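Local coordinates for tyrosine-protein phosphatase YwqE (Bacillus subtilis, PDB 3QY7) that removes phosphate from phosphotyrosine residues of proteins, among them YwqD, YwqF and Ssb, as a manganese-dependent phosphatase of the CpsB/CapC family, at residues Pro137-Pro147 with Phe171-Leu182. Residues are numbered along the deposited sequence; the frame is centred on the assembly and turned at random.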
loop_
_atom_site.group_PDB
_atom_site.type_symbol
_atom_site.label_atom_id
_atom_site.label_comp_id
_atom_site.label_asym_id
_atom_site.label_seq_id
_atom_site.Cartn_x
_atom_site.Cartn_y
_atom_site.Cartn_z
ATOM N N PRO A 137 -3.938 -2.323 7.427
ATOM C CA PRO A 137 -4.672 -2.204 8.688
ATOM C C PRO A 137 -4.687 -3.523 9.465
ATOM O O PRO A 137 -4.793 -3.496 10.705
ATOM C CB PRO A 137 -6.087 -1.806 8.240
ATOM C CG PRO A 137 -6.188 -2.324 6.822
ATOM C CD PRO A 137 -4.809 -2.074 6.264
ATOM N N GLU A 138 -4.569 -4.652 8.755
ATOM C CA GLU A 138 -4.538 -5.986 9.399
ATOM C C GLU A 138 -3.329 -6.190 10.321
ATOM O O GLU A 138 -3.353 -7.048 11.216
ATOM C CB GLU A 138 -4.631 -7.109 8.340
ATOM C CG GLU A 138 -3.302 -7.493 7.615
ATOM C CD GLU A 138 -2.860 -6.533 6.506
ATOM O OE1 GLU A 138 -1.940 -6.916 5.767
ATOM O OE2 GLU A 138 -3.408 -5.423 6.353
ATOM N N ARG A 139 -2.272 -5.416 10.097
ATOM C CA ARG A 139 -1.037 -5.488 10.869
ATOM C C ARG A 139 -1.020 -4.519 12.051
ATOM O O ARG A 139 -0.001 -4.399 12.738
ATOM C CB ARG A 139 0.172 -5.212 9.969
ATOM C CG ARG A 139 0.654 -6.398 9.155
ATOM C CD ARG A 139 1.744 -7.122 9.940
ATOM N NE ARG A 139 2.638 -7.880 9.073
ATOM C CZ ARG A 139 3.735 -8.510 9.482
ATOM N NH1 ARG A 139 4.106 -8.473 10.761
ATOM N NH2 ARG A 139 4.465 -9.177 8.601
ATOM N N ASN A 140 -2.132 -3.821 12.271
ATOM C CA ASN A 140 -2.248 -2.885 13.386
ATOM C C ASN A 140 -2.874 -3.568 14.609
ATOM O O ASN A 140 -3.978 -4.107 14.525
ATOM C CB ASN A 140 -3.086 -1.672 12.976
ATOM C CG ASN A 140 -3.150 -0.626 14.057
ATOM O OD1 ASN A 140 -3.985 -0.705 14.952
ATOM N ND2 ASN A 140 -2.275 0.369 13.971
ATOM N N ARG A 141 -2.165 -3.515 15.735
ATOM C CA ARG A 141 -2.603 -4.193 16.967
ATOM C C ARG A 141 -3.982 -3.733 17.447
ATOM O O ARG A 141 -4.814 -4.564 17.818
ATOM C CB ARG A 141 -1.577 -4.025 18.096
ATOM C CG ARG A 141 -1.597 -5.168 19.134
ATOM C CD ARG A 141 -1.358 -4.712 20.581
ATOM N NE ARG A 141 -0.235 -3.789 20.738
ATOM C CZ ARG A 141 1.004 -4.141 21.076
ATOM N NH1 ARG A 141 1.315 -5.413 21.294
ATOM N NH2 ARG A 141 1.944 -3.210 21.191
ATOM N N GLU A 142 -4.222 -2.419 17.448
ATOM C CA GLU A 142 -5.522 -1.888 17.877
ATOM C C GLU A 142 -6.690 -2.224 16.949
ATOM O O GLU A 142 -7.797 -2.515 17.412
ATOM C CB GLU A 142 -5.464 -0.377 18.132
ATOM C CG GLU A 142 -6.689 0.123 18.884
ATOM C CD GLU A 142 -6.597 1.562 19.358
ATOM O OE1 GLU A 142 -5.614 2.278 19.042
ATOM O OE2 GLU A 142 -7.546 1.979 20.066
ATOM N N ILE A 143 -6.469 -2.171 15.634
ATOM C CA ILE A 143 -7.514 -2.592 14.713
ATOM C C ILE A 143 -7.824 -4.080 14.915
ATOM O O ILE A 143 -8.981 -4.489 14.869
ATOM C CB ILE A 143 -7.143 -2.295 13.239
ATOM C CG1 ILE A 143 -7.149 -0.786 12.996
ATOM C CG2 ILE A 143 -8.087 -3.003 12.290
ATOM C CD1 ILE A 143 -6.517 -0.360 11.666
ATOM N N ARG A 144 -6.783 -4.874 15.134
ATOM C CA ARG A 144 -6.918 -6.306 15.415
ATOM C C ARG A 144 -7.771 -6.541 16.673
ATOM O O ARG A 144 -8.646 -7.406 16.692
ATOM C CB ARG A 144 -5.523 -6.915 15.573
ATOM C CG ARG A 144 -5.466 -8.405 15.862
ATOM C CD ARG A 144 -5.359 -9.234 14.591
ATOM N NE ARG A 144 -5.074 -10.623 14.932
ATOM C CZ ARG A 144 -3.878 -11.201 14.836
ATOM N NH1 ARG A 144 -2.824 -10.530 14.369
ATOM N NH2 ARG A 144 -3.742 -12.466 15.199
ATOM N N GLU A 145 -7.516 -5.749 17.707
ATOM C CA GLU A 145 -8.274 -5.830 18.958
ATOM C C GLU A 145 -9.677 -5.219 18.864
ATOM O O GLU A 145 -10.620 -5.663 19.535
ATOM C CB GLU A 145 -7.462 -5.178 20.078
ATOM C CG GLU A 145 -6.278 -6.038 20.526
ATOM C CD GLU A 145 -5.181 -5.252 21.236
ATOM O OE1 GLU A 145 -5.344 -4.026 21.451
ATOM O OE2 GLU A 145 -4.143 -5.869 21.579
ATOM N N ASN A 146 -9.817 -4.197 18.030
ATOM C CA ASN A 146 -11.064 -3.456 17.928
ATOM C C ASN A 146 -11.285 -3.080 16.460
ATOM O O ASN A 146 -11.019 -1.941 16.063
ATOM C CB ASN A 146 -11.019 -2.222 18.846
ATOM C CG ASN A 146 -12.278 -1.360 18.774
ATOM O OD1 ASN A 146 -13.349 -1.799 18.333
ATOM N ND2 ASN A 146 -12.147 -0.112 19.223
ATOM N N PRO A 147 -11.775 -4.038 15.650
ATOM C CA PRO A 147 -11.878 -3.790 14.201
ATOM C C PRO A 147 -12.865 -2.686 13.832
ATOM O O PRO A 147 -12.775 -2.134 12.731
ATOM C CB PRO A 147 -12.339 -5.134 13.629
ATOM C CG PRO A 147 -12.171 -6.132 14.718
ATOM C CD PRO A 147 -12.271 -5.377 16.005
ATOM N N PHE A 171 3.053 -14.524 6.864
ATOM C CA PHE A 171 3.287 -13.851 8.127
ATOM C C PHE A 171 2.507 -14.526 9.245
ATOM O O PHE A 171 2.291 -13.947 10.316
ATOM C CB PHE A 171 2.984 -12.355 8.016
ATOM C CG PHE A 171 3.805 -11.655 6.964
ATOM C CD1 PHE A 171 5.199 -11.760 6.959
ATOM C CD2 PHE A 171 3.184 -10.889 5.977
ATOM C CE1 PHE A 171 5.969 -11.116 5.987
ATOM C CE2 PHE A 171 3.938 -10.238 5.000
ATOM C CZ PHE A 171 5.337 -10.353 5.001
ATOM N N GLY A 172 2.060 -15.740 8.965
ATOM C CA GLY A 172 1.444 -16.544 9.976
ATOM C C GLY A 172 -0.015 -16.755 9.800
ATOM O O GLY A 172 -0.583 -16.108 9.033
ATOM N N LYS A 173 -0.580 -17.692 10.532
ATOM C CA LYS A 173 -1.907 -18.194 10.342
ATOM C C LYS A 173 -2.909 -17.225 10.843
ATOM O O LYS A 173 -4.026 -17.201 10.417
ATOM C CB LYS A 173 -2.073 -19.474 11.164
ATOM C CG LYS A 173 -2.519 -20.656 10.421
ATOM C CD LYS A 173 -2.810 -21.913 11.329
ATOM C CE LYS A 173 -3.524 -21.637 12.627
ATOM N NZ LYS A 173 -3.676 -22.876 13.443
ATOM N N GLN A 174 -2.474 -16.461 11.807
ATOM C CA GLN A 174 -3.394 -15.584 12.464
ATOM C C GLN A 174 -3.674 -14.362 11.604
ATOM O O GLN A 174 -4.779 -14.005 11.438
ATOM C CB GLN A 174 -2.886 -15.178 13.825
ATOM C CG GLN A 174 -2.932 -16.335 14.788
ATOM C CD GLN A 174 -4.253 -17.021 14.793
ATOM O OE1 GLN A 174 -4.404 -18.136 14.326
ATOM N NE2 GLN A 174 -5.242 -16.331 15.310
ATOM N N LEU A 175 -2.617 -13.759 11.093
ATOM C CA LEU A 175 -2.760 -12.642 10.208
ATOM C C LEU A 175 -3.715 -13.017 9.033
ATOM O O LEU A 175 -4.598 -12.261 8.707
ATOM C CB LEU A 175 -1.367 -12.215 9.741
ATOM C CG LEU A 175 -0.927 -10.775 9.599
ATOM C CD1 LEU A 175 -1.479 -9.917 10.688
ATOM C CD2 LEU A 175 0.569 -10.544 9.441
ATOM N N LYS A 176 -3.563 -14.204 8.434
ATOM C CA LYS A 176 -4.448 -14.607 7.309
ATOM C C LYS A 176 -5.942 -14.627 7.662
ATOM O O LYS A 176 -6.795 -14.120 6.927
ATOM C CB LYS A 176 -4.057 -15.981 6.734
ATOM C CG LYS A 176 -4.972 -16.448 5.602
ATOM C CD LYS A 176 -4.508 -17.772 4.998
ATOM C CE LYS A 176 -5.544 -18.288 4.033
ATOM N NZ LYS A 176 -5.126 -19.557 3.377
ATOM N N ALA A 177 -6.260 -15.265 8.780
ATOM C CA ALA A 177 -7.622 -15.350 9.258
ATOM C C ALA A 177 -8.258 -13.965 9.455
ATOM O O ALA A 177 -9.397 -13.737 9.042
ATOM C CB ALA A 177 -7.642 -16.140 10.568
ATOM N N PHE A 178 -7.498 -13.054 10.064
ATOM C CA PHE A 178 -7.988 -11.697 10.309
ATOM C C PHE A 178 -8.222 -10.933 9.000
ATOM O O PHE A 178 -9.215 -10.217 8.848
ATOM C CB PHE A 178 -7.045 -10.933 11.232
ATOM C CG PHE A 178 -7.549 -9.564 11.605
ATOM C CD1 PHE A 178 -8.824 -9.396 12.146
ATOM C CD2 PHE A 178 -6.752 -8.450 11.423
ATOM C CE1 PHE A 178 -9.297 -8.134 12.488
ATOM C CE2 PHE A 178 -7.221 -7.176 11.775
ATOM C CZ PHE A 178 -8.487 -7.024 12.296
ATOM N N SER A 179 -7.319 -11.125 8.049
ATOM C CA SER A 179 -7.363 -10.403 6.785
ATOM C C SER A 179 -8.615 -10.744 5.997
ATOM O O SER A 179 -9.246 -9.875 5.388
ATOM C CB SER A 179 -6.120 -10.737 5.955
ATOM O OG SER A 179 -4.928 -10.404 6.628
ATOM N N LEU A 180 -8.976 -12.025 5.998
ATOM C CA LEU A 180 -10.184 -12.483 5.339
ATOM C C LEU A 180 -11.448 -11.865 5.950
ATOM O O LEU A 180 -12.396 -11.567 5.233
ATOM C CB LEU A 180 -10.255 -14.014 5.368
ATOM C CG LEU A 180 -9.301 -14.723 4.401
ATOM C CD1 LEU A 180 -9.326 -16.214 4.705
ATOM C CD2 LEU A 180 -9.727 -14.468 2.953
ATOM N N ARG A 181 -11.434 -11.675 7.271
ATOM C CA ARG A 181 -12.513 -10.972 7.974
ATOM C C ARG A 181 -12.679 -9.551 7.450
ATOM O O ARG A 181 -13.798 -9.144 7.125
ATOM C CB ARG A 181 -12.289 -10.987 9.496
ATOM C CG ARG A 181 -12.547 -12.365 10.115
ATOM C CD ARG A 181 -12.014 -12.470 11.529
ATOM N NE ARG A 181 -12.694 -11.579 12.466
ATOM C CZ ARG A 181 -12.152 -11.140 13.601
ATOM N NH1 ARG A 181 -10.921 -11.501 13.943
ATOM N NH2 ARG A 181 -12.836 -10.335 14.396
ATOM N N LEU A 182 -11.570 -8.824 7.333
ATOM C CA LEU A 182 -11.600 -7.434 6.829
ATOM C C LEU A 182 -12.084 -7.356 5.379
ATOM O O LEU A 182 -12.892 -6.487 5.024
ATOM C CB LEU A 182 -10.223 -6.775 6.988
ATOM C CG LEU A 182 -9.627 -6.663 8.403
ATOM C CD1 LEU A 182 -8.305 -5.892 8.454
ATOM C CD2 LEU A 182 -10.667 -6.075 9.388
HETATM O O HOH W 1 -10.371 -9.539 15.911
#
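The Phe178 ring is the wedge of this contact. Arg144 CD lies over one face in a CH-pi contact, 3.9 Å from the ring centroid, while Leu182 CG of its own helix backs the opposite face. At the edge, near the ring plane, come Pro147 CG and Glu138 O, and CZ meets Ile143 CG2 at 4.0 Å. With CG anti to the backbone N (chi1 -176°), Phe178 reaches out from helix 173-182 into the groove between the 3-10 turn 137-139 and helix 141-145. Arg144 bends at chi2 (92°), which lays its aliphatic part on the ring and carries NH2 across the Gln174 side chain, 3.2 Å from CB; Gln174 O lies over one face of the guanidinium.

A second flat pair closes the end of the contact nearer the metal site. Arg139 CZ stands 4.4 Å from the centroid of the Phe171 ring, over its face, a cation-pi contact with the guanidinium tilted 54° to the ring. Arg139 NH2 is the atom that comes down on the ring, 3.0 Å from Phe171 CG. Leu175 CD2 covers one guanidinium face, 3.4 Å from NE, and Leu175 CD1 approaches Glu138 O. Glu138 lays CB and CG against Ser179 OG, which donates to Leu175 O (2.8 Å) from above the carbonyl plane; Glu138 OE1 is hydrogen-bonded to the hydroxyls of Ser166 and Thr163.

Helix 141-145 and helix 173-182 cross in the outer layer of the TIM-barrel-like PHP fold, following strands 131-135 and 159-163, with the 3-10 turn 137-139 also against the longer helix. No direct hydrogen bond joins the two segments; water 1 bridges Arg144 O and Arg181 NH1. Direct cohesion rests on apolar, CH-pi and cation-pi contacts, with the water as the polar link, the charged ends of Arg139 and Arg144 at the margins and the carbon-rich parts within.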